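Local coordinates for protein putative ribose operon repressor (Burkholderia thailandensis, PDB 3EGC) that is probably a DNA-binding transcriptional repressor of the LacI family, with a sugar-binding domain of the periplasmic binding protein type, at residues 119-124 against 149-154; 111-116 against 189-194; 196-201 against 216-221. All coordinates share one frame; numbering follows the deposited sequence.

Contact 1: residues 119-124 against 149-154; sequences YLIARG and AAMSAA
Ile-121 meets residues 149-154 mainly through its CD1 methyl, which touches Ala-150, Met-151 and Ala-154. CD1 lies 3.9 Å from Met-151 SD and 4.0 Å from Ala-154 CB, with Ala-150 CB looser at 4.4 Å. Because CG1 of Ile-121 stands opposite the carbonyl carbon (chi1 -74°) and the chain then runs on extended, CD1 is carried outward across the gap. The side chain of Met-151 bends at both later torsions, bringing its sulfur across the isoleucine obliquely; on the sheet side Ile-128 touches both residues. The polar neighbour is a backbone oxygen: CD1 of Ile-121 sits 3.7 Å from Ala-150 O, an acceptor already used by Ala-154 N within its own helix. Two adjacent helices on one face of the alpha/beta sheet, 109-122 and 138-153, meet near their C-terminal ends, joined across the two segments without a hydrogen bond. Backbone bonds shape the first of these ends. Gly-124, with positive phi (106°), closes it in a Schellman motif, its N bonding to Ile-121 O at 2.9 Å.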
loop_
_atom_site.group_PDB
_atom_site.type_symbol
_atom_site.label_atom_id
_atom_site.label_comp_id
_atom_site.label_asym_id
_atom_site.label_seq_id
_atom_site.Cartn_x
_atom_site.Cartn_y
_atom_site.Cartn_z
ATOM N N TYR A 119 4.437 -8.908 -26.053
ATOM C CA TYR A 119 4.259 -10.179 -25.459
ATOM C C TYR A 119 2.883 -10.787 -25.749
ATOM O O TYR A 119 2.781 -11.983 -26.017
ATOM C CB TYR A 119 4.483 -10.070 -23.960
ATOM C CG TYR A 119 4.096 -11.303 -23.179
ATOM C CD1 TYR A 119 5.002 -12.295 -22.959
ATOM C CD2 TYR A 119 2.824 -11.482 -22.726
ATOM C CE1 TYR A 119 4.675 -13.445 -22.206
ATOM C CE2 TYR A 119 2.480 -12.599 -21.999
ATOM C CZ TYR A 119 3.418 -13.560 -21.738
ATOM O OH TYR A 119 3.073 -14.683 -21.042
ATOM N N LEU A 120 1.828 -9.988 -25.669
ATOM C CA LEU A 120 0.488 -10.449 -25.987
ATOM C C LEU A 120 0.347 -10.853 -27.454
ATOM O O LEU A 120 -0.342 -11.806 -27.786
ATOM C CB LEU A 120 -0.495 -9.374 -25.649
ATOM C CG LEU A 120 -0.866 -9.229 -24.191
ATOM C CD1 LEU A 120 -1.741 -7.996 -24.084
ATOM C CD2 LEU A 120 -1.591 -10.459 -23.700
ATOM N N ILE A 121 1.037 -10.122 -28.310
ATOM C CA ILE A 121 0.963 -10.318 -29.744
ATOM C C ILE A 121 1.730 -11.588 -30.064
ATOM O O ILE A 121 1.267 -12.423 -30.815
ATOM C CB ILE A 121 1.569 -9.140 -30.519
ATOM C CG1 ILE A 121 0.649 -7.921 -30.484
ATOM C CG2 ILE A 121 1.837 -9.557 -31.985
ATOM C CD1 ILE A 121 1.364 -6.555 -30.775
ATOM N N ALA A 122 2.880 -11.765 -29.415
ATOM C CA ALA A 122 3.660 -12.992 -29.610
ATOM C C ALA A 122 2.894 -14.248 -29.143
ATOM O O ALA A 122 3.185 -15.355 -29.591
ATOM C CB ALA A 122 5.018 -12.891 -28.963
ATOM N N ARG A 123 1.896 -14.056 -28.275
ATOM C CA ARG A 123 1.046 -15.163 -27.858
ATOM C C ARG A 123 -0.030 -15.509 -28.856
ATOM O O ARG A 123 -0.687 -16.524 -28.697
ATOM C CB ARG A 123 0.382 -14.895 -26.503
ATOM C CG ARG A 123 1.184 -15.382 -25.380
ATOM C CD ARG A 123 0.679 -14.842 -24.048
ATOM N NE ARG A 123 -0.407 -15.637 -23.491
ATOM C CZ ARG A 123 -0.227 -16.821 -22.901
ATOM N NH1 ARG A 123 0.985 -17.369 -22.847
ATOM N NH2 ARG A 123 -1.260 -17.465 -22.368
ATOM N N GLY A 124 -0.248 -14.646 -29.842
ATOM C CA GLY A 124 -1.330 -14.861 -30.779
ATOM C C GLY A 124 -2.553 -13.974 -30.641
ATOM O O GLY A 124 -3.578 -14.258 -31.262
ATOM N N ALA A 149 2.229 1.782 -30.542
ATOM C CA ALA A 149 3.455 1.572 -31.259
ATOM C C ALA A 149 3.677 0.076 -31.458
ATOM O O ALA A 149 4.200 -0.337 -32.487
ATOM C CB ALA A 149 4.640 2.214 -30.530
ATOM N N ALA A 150 3.290 -0.729 -30.478
ATOM C CA ALA A 150 3.435 -2.189 -30.586
ATOM C C ALA A 150 2.472 -2.732 -31.646
ATOM O O ALA A 150 2.819 -3.543 -32.467
ATOM C CB ALA A 150 3.141 -2.880 -29.219
ATOM N N MET A 151 1.237 -2.289 -31.588
ATOM C CA MET A 151 0.231 -2.682 -32.553
ATOM C C MET A 151 0.653 -2.308 -33.959
ATOM O O MET A 151 0.590 -3.114 -34.883
ATOM C CB MET A 151 -1.138 -2.065 -32.162
ATOM C CG MET A 151 -1.702 -2.718 -30.830
ATOM S SD MET A 151 -2.011 -4.551 -30.876
ATOM C CE MET A 151 -3.653 -4.534 -31.595
ATOM N N SER A 152 1.130 -1.082 -34.087
ATOM C CA SER A 152 1.524 -0.532 -35.370
ATOM C C SER A 152 2.610 -1.404 -35.970
ATOM O O SER A 152 2.530 -1.828 -37.144
ATOM C CB SER A 152 2.054 0.898 -35.172
ATOM O OG SER A 152 1.678 1.747 -36.225
ATOM N N ALA A 153 3.620 -1.693 -35.155
ATOM C CA ALA A 153 4.808 -2.360 -35.636
ATOM C C ALA A 153 4.501 -3.768 -36.115
ATOM O O ALA A 153 5.233 -4.323 -36.952
ATOM C CB ALA A 153 5.869 -2.405 -34.565
ATOM N N ALA A 154 3.435 -4.333 -35.554
ATOM C CA ALA A 154 2.975 -5.657 -35.879
ATOM C C ALA A 154 1.970 -5.625 -37.029
ATOM O O ALA A 154 1.525 -6.657 -37.496
ATOM C CB ALA A 154 2.346 -6.329 -34.632
#

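Contact 2: residues 111-116 against 189-194; sequences RGARTA and ALLTSS
Between Ala-113, Ala-116 and Leu-191 no ring or other flat side chain intervenes; methyl groups meet methyl groups. The flat group worth noting lies nearer the start of helix 109-122, at the carbonyl of Arg-111: Thr-115 OG1 approaches its O from one face at 2.9 Å, 35° out of the carbonyl plane, and Thr-115 N comes from the other face at 3.0 Å. Two donors from one residue thus grip this oxygen and tie the threonine hydroxyl back to its own helix. Across the contact, Leu-191 supplies both branches. Its CG is trans to the backbone N (chi1 172°), which extends the fork from the strand toward the helix. CD2 then rests 3.9 Å from Ala-113 CB, and CD1 reaches Ala-116 CB more loosely, at 4.4 Å. The two alanines are one helical turn apart, and their small side chains let a strand leucine span that turn. All three residues are buried. Phe-147 of helix 138-153 also touches Leu-191, Phe-271 of strand 264-272 touches Ala-116, and Val-219 of the adjoining strand 217-221 touches both Leu-191 and Ala-116; strand 189-192 itself runs between 128-131 and 217-221, parallel to both.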
loop_
_atom_site.group_PDB
_atom_site.type_symbol
_atom_site.label_atom_id
_atom_site.label_comp_id
_atom_site.label_asym_id
_atom_site.label_seq_id
_atom_site.Cartn_x
_atom_site.Cartn_y
_atom_site.Cartn_z
ATOM N N ARG A 111 8.158 2.471 -23.410
ATOM C CA ARG A 111 8.893 1.209 -23.553
ATOM C C ARG A 111 8.242 -0.041 -22.858
ATOM O O ARG A 111 8.111 -1.122 -23.457
ATOM C CB ARG A 111 10.299 1.355 -23.058
ATOM C CG ARG A 111 11.210 0.283 -23.544
ATOM C CD ARG A 111 12.593 0.444 -22.865
ATOM N NE ARG A 111 13.333 1.576 -23.423
ATOM C CZ ARG A 111 14.510 1.992 -22.984
ATOM N NH1 ARG A 111 15.094 3.036 -23.562
ATOM N NH2 ARG A 111 15.081 1.390 -21.947
ATOM N N GLY A 112 7.874 0.132 -21.586
ATOM C CA GLY A 112 7.320 -0.969 -20.809
ATOM C C GLY A 112 5.993 -1.386 -21.412
ATOM O O GLY A 112 5.753 -2.555 -21.491
ATOM N N ALA A 113 5.153 -0.445 -21.883
ATOM C CA ALA A 113 3.851 -0.825 -22.429
ATOM C C ALA A 113 3.991 -1.602 -23.771
ATOM O O ALA A 113 3.298 -2.621 -23.988
ATOM C CB ALA A 113 2.884 0.394 -22.570
ATOM N N ARG A 114 4.880 -1.100 -24.643
ATOM C CA ARG A 114 5.154 -1.717 -25.898
ATOM C C ARG A 114 5.641 -3.186 -25.661
ATOM O O ARG A 114 5.219 -4.126 -26.379
ATOM C CB ARG A 114 6.234 -0.923 -26.642
ATOM C CG ARG A 114 6.432 -1.362 -28.057
ATOM C CD ARG A 114 7.491 -0.538 -28.779
ATOM N NE ARG A 114 7.755 -1.132 -30.079
ATOM C CZ ARG A 114 8.313 -0.532 -31.121
ATOM N NH1 ARG A 114 8.696 0.720 -31.055
ATOM N NH2 ARG A 114 8.471 -1.214 -32.247
ATOM N N THR A 115 6.495 -3.357 -24.645
ATOM C CA THR A 115 7.026 -4.667 -24.342
ATOM C C THR A 115 5.892 -5.596 -23.882
ATOM O O THR A 115 5.811 -6.719 -24.337
ATOM C CB THR A 115 8.130 -4.631 -23.262
ATOM O OG1 THR A 115 9.221 -3.838 -23.711
ATOM C CG2 THR A 115 8.676 -6.069 -22.929
ATOM N N ALA A 116 4.993 -5.097 -23.017
ATOM C CA ALA A 116 3.910 -5.938 -22.531
ATOM C C ALA A 116 2.932 -6.309 -23.636
ATOM O O ALA A 116 2.449 -7.435 -23.734
ATOM C CB ALA A 116 3.222 -5.282 -21.391
ATOM N N ALA A 189 -7.459 -9.643 -25.382
ATOM C CA ALA A 189 -6.465 -9.215 -24.417
ATOM C C ALA A 189 -6.562 -7.690 -24.164
ATOM O O ALA A 189 -7.079 -6.926 -24.988
ATOM C CB ALA A 189 -5.107 -9.600 -24.875
ATOM N N LEU A 190 -6.090 -7.284 -22.994
ATOM C CA LEU A 190 -6.117 -5.912 -22.566
ATOM C C LEU A 190 -4.748 -5.590 -21.990
ATOM O O LEU A 190 -4.143 -6.443 -21.298
ATOM C CB LEU A 190 -7.180 -5.733 -21.462
ATOM C CG LEU A 190 -8.619 -5.219 -21.738
ATOM C CD1 LEU A 190 -8.988 -5.041 -23.260
ATOM C CD2 LEU A 190 -9.685 -5.949 -20.914
ATOM N N LEU A 191 -4.265 -4.379 -22.280
ATOM C CA LEU A 191 -3.267 -3.772 -21.465
ATOM C C LEU A 191 -4.019 -2.955 -20.393
ATOM O O LEU A 191 -4.920 -2.151 -20.742
ATOM C CB LEU A 191 -2.408 -2.827 -22.293
ATOM C CG LEU A 191 -1.379 -1.917 -21.612
ATOM C CD1 LEU A 191 -0.228 -2.659 -20.875
ATOM C CD2 LEU A 191 -0.800 -0.836 -22.576
ATOM N N THR A 192 -3.642 -3.117 -19.133
ATOM C CA THR A 192 -4.163 -2.237 -18.096
ATOM C C THR A 192 -3.046 -1.369 -17.525
ATOM O O THR A 192 -1.957 -1.877 -17.255
ATOM C CB THR A 192 -4.829 -3.024 -16.958
ATOM O OG1 THR A 192 -3.928 -4.059 -16.539
ATOM C CG2 THR A 192 -6.183 -3.690 -17.461
ATOM N N SER A 193 -3.313 -0.083 -17.347
ATOM C CA SER A 193 -2.271 0.836 -17.018
ATOM C C SER A 193 -1.815 0.915 -15.534
ATOM O O SER A 193 -0.884 1.588 -15.255
ATOM C CB SER A 193 -2.615 2.220 -17.563
ATOM O OG SER A 193 -3.712 2.759 -16.895
ATOM N N SER A 194 -2.462 0.209 -14.614
ATOM C CA SER A 194 -1.961 0.063 -13.240
ATOM C C SER A 194 -2.722 -1.047 -12.552
ATOM O O SER A 194 -3.720 -1.546 -13.097
ATOM C CB SER A 194 -2.126 1.365 -12.441
ATOM O OG SER A 194 -3.496 1.669 -12.270
#

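Contact 3: residues 196-201 against 216-221; sequences RITEGA and VEIVSF
Thr-198 and Ser-220 join the helix and second strand of a beta-alpha-beta unit: strand 189-192, helix 195-208 and strand 217-221, whose two strands are parallel neighbours in the sheet of the periplasmic binding protein-like fold. The segments of helix and strand run roughly antiparallel (153°), their axes 8.5 Å apart at closest approach. From the helix, CB of Thr-198 points at the strand and already lies 3.7 Å from Ser-220 OG. There the side chain divides. With chi1 at -56°, OG1 stands opposite the carbonyl carbon and CG2 opposite the backbone N, which gives the hydroxyl to Ser-220 and the methyl to Ile-218. OG1 is 2.5 Å from Ser-220 OG, a very short hydrogen bond whose exact length deserves caution, and either hydroxyl could be the donor. Ser-220 meets it with OG trans to its own backbone N (chi1 -178°). The same threonine oxygen is also hydrogen-bonded to Thr-192 OG1 on the first strand and to Ser-194 O, from the N-cap residue of this helix. One buried hydroxyl thus has three oxygen partners, linking both strands of the unit to the first turn of the helix between them. The other branch is apolar: Thr-198 CG2 lies 4.2 Å from Ile-218 CG2, the two side chains passing in opposite directions. Ile-218 and Ser-220, two residues apart, face helix 195-208, whereas the intervening Val-219 points away and packs against Ala-116 and Leu-120 of helix 109-122. Beyond the contact, Glu-199 packs on Pro-225 of the second subunit. One helical turn after Thr-198, the methyl of Ala-201 takes up the remaining branch of the isoleucine, its CB 4.2 Å from Ile-218 CD1.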
loop_
_atom_site.group_PDB
_atom_site.type_symbol
_atom_site.label_atom_id
_atom_site.label_comp_id
_atom_site.label_asym_id
_atom_site.label_seq_id
_atom_site.Cartn_x
_atom_site.Cartn_y
_atom_site.Cartn_z
ATOM N N ARG A 196 -4.577 -0.889 -9.943
ATOM C CA ARG A 196 -5.913 -0.477 -9.536
ATOM C C ARG A 196 -6.924 -0.573 -10.695
ATOM O O ARG A 196 -8.053 -0.970 -10.505
ATOM C CB ARG A 196 -5.898 0.899 -8.900
ATOM C CG ARG A 196 -7.210 1.194 -8.172
ATOM C CD ARG A 196 -6.978 1.823 -6.781
ATOM N NE ARG A 196 -6.152 0.995 -5.904
ATOM C CZ ARG A 196 -5.575 1.437 -4.791
ATOM N NH1 ARG A 196 -4.856 0.607 -4.087
ATOM N NH2 ARG A 196 -5.761 2.686 -4.363
ATOM N N ILE A 197 -6.444 -0.272 -11.902
ATOM C CA ILE A 197 -7.205 -0.509 -13.118
ATOM C C ILE A 197 -7.352 -1.995 -13.411
ATOM O O ILE A 197 -8.433 -2.445 -13.829
ATOM C CB ILE A 197 -6.605 0.296 -14.317
ATOM C CG1 ILE A 197 -6.870 1.790 -14.080
ATOM C CG2 ILE A 197 -7.185 -0.140 -15.680
ATOM C CD1 ILE A 197 -5.973 2.620 -14.897
ATOM N N THR A 198 -6.279 -2.751 -13.163
ATOM C CA THR A 198 -6.363 -4.210 -13.289
ATOM C C THR A 198 -7.456 -4.800 -12.374
ATOM O O THR A 198 -8.173 -5.703 -12.770
ATOM C CB THR A 198 -5.017 -4.916 -13.039
ATOM O OG1 THR A 198 -4.035 -4.392 -13.928
ATOM C CG2 THR A 198 -5.189 -6.396 -13.314
ATOM N N GLU A 199 -7.595 -4.253 -11.158
ATOM C CA GLU A 199 -8.738 -4.647 -10.293
ATOM C C GLU A 199 -10.090 -4.399 -11.014
ATOM O O GLU A 199 -10.913 -5.279 -11.126
ATOM C CB GLU A 199 -8.687 -3.891 -8.952
ATOM C CG GLU A 199 -7.348 -4.063 -8.176
ATOM C CD GLU A 199 -7.333 -3.319 -6.894
ATOM O OE1 GLU A 199 -8.044 -2.278 -6.798
ATOM O OE2 GLU A 199 -6.611 -3.775 -5.971
ATOM N N GLY A 200 -10.301 -3.201 -11.542
ATOM C CA GLY A 200 -11.532 -2.890 -12.274
ATOM C C GLY A 200 -11.799 -3.759 -13.506
ATOM O O GLY A 200 -12.944 -4.193 -13.751
ATOM N N ALA A 201 -10.763 -4.028 -14.298
ATOM C CA ALA A 201 -10.889 -5.043 -15.392
ATOM C C ALA A 201 -11.239 -6.460 -14.892
ATOM O O ALA A 201 -12.067 -7.113 -15.481
ATOM C CB ALA A 201 -9.596 -5.076 -16.329
ATOM N N VAL A 216 -10.326 -13.508 -21.894
ATOM C CA VAL A 216 -9.526 -12.265 -21.975
ATOM C C VAL A 216 -8.247 -12.405 -21.195
ATOM O O VAL A 216 -8.292 -12.747 -20.019
ATOM C CB VAL A 216 -10.343 -11.070 -21.366
ATOM C CG1 VAL A 216 -9.525 -9.755 -21.206
ATOM C CG2 VAL A 216 -11.704 -10.838 -22.147
ATOM N N GLU A 217 -7.107 -12.172 -21.829
ATOM C CA GLU A 217 -5.841 -12.064 -21.098
ATOM C C GLU A 217 -5.528 -10.604 -20.750
ATOM O O GLU A 217 -6.145 -9.679 -21.301
ATOM C CB GLU A 217 -4.679 -12.791 -21.811
ATOM C CG GLU A 217 -4.742 -14.342 -21.625
ATOM C CD GLU A 217 -3.691 -15.128 -22.419
ATOM O OE1 GLU A 217 -2.808 -14.551 -23.082
ATOM O OE2 GLU A 217 -3.722 -16.364 -22.354
ATOM N N ILE A 218 -4.606 -10.417 -19.804
ATOM C CA ILE A 218 -4.288 -9.118 -19.252
ATOM C C ILE A 218 -2.813 -8.948 -18.947
ATOM O O ILE A 218 -2.211 -9.797 -18.278
ATOM C CB ILE A 218 -5.064 -8.847 -17.914
ATOM C CG1 ILE A 218 -6.583 -8.878 -18.154
ATOM C CG2 ILE A 218 -4.594 -7.509 -17.271
ATOM C CD1 ILE A 218 -7.454 -8.694 -16.834
ATOM N N VAL A 219 -2.218 -7.861 -19.438
ATOM C CA VAL A 219 -0.904 -7.479 -18.922
ATOM C C VAL A 219 -1.117 -6.140 -18.219
ATOM O O VAL A 219 -1.934 -5.352 -18.667
ATOM C CB VAL A 219 0.185 -7.386 -20.033
ATOM C CG1 VAL A 219 0.426 -8.740 -20.597
ATOM C CG2 VAL A 219 -0.259 -6.365 -21.220
ATOM N N SER A 220 -0.376 -5.907 -17.143
ATOM C CA SER A 220 -0.601 -4.797 -16.272
ATOM C C SER A 220 0.722 -4.121 -15.915
ATOM O O SER A 220 1.761 -4.782 -15.925
ATOM C CB SER A 220 -1.273 -5.287 -14.990
ATOM O OG SER A 220 -1.563 -4.217 -14.098
ATOM N N PHE A 221 0.680 -2.818 -15.599
ATOM C CA PHE A 221 1.760 -2.183 -14.843
ATOM C C PHE A 221 1.614 -2.458 -13.328
ATOM O O PHE A 221 0.520 -2.706 -12.844
ATOM C CB PHE A 221 1.804 -0.657 -15.037
ATOM C CG PHE A 221 2.493 -0.211 -16.322
ATOM C CD1 PHE A 221 3.623 0.572 -16.251
ATOM C CD2 PHE A 221 1.955 -0.510 -17.584
ATOM C CE1 PHE A 221 4.251 1.035 -17.392
ATOM C CE2 PHE A 221 2.572 -0.067 -18.748
ATOM C CZ PHE A 221 3.715 0.704 -18.676
#

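How the contacts relate
Contacts 1 and 2 share helix 109-122 and lie about 11 Å apart, centre to centre; Ala-150 CB packs on Arg-114 O at 3.7 Å between them. Contacts 2 and 3 are closer, about 9 Å between centres, and work on opposite faces of the same sheet: Leu-191 turns to helix 109-122, while the neighbouring Thr-192 turns to helix 195-208 and places its OG1 2.6 Å from Thr-198 OG1. Thr-192 N and Val-219 O, 2.9 Å apart, link the two strands. Contacts 1 and 3, with centres about 17 Å apart, are joined by the ion pair of Arg-123 NE and Glu-217 OE1 (2.7 Å) and by Leu-120 CD1 against Val-219 CG2 (3.6 Å).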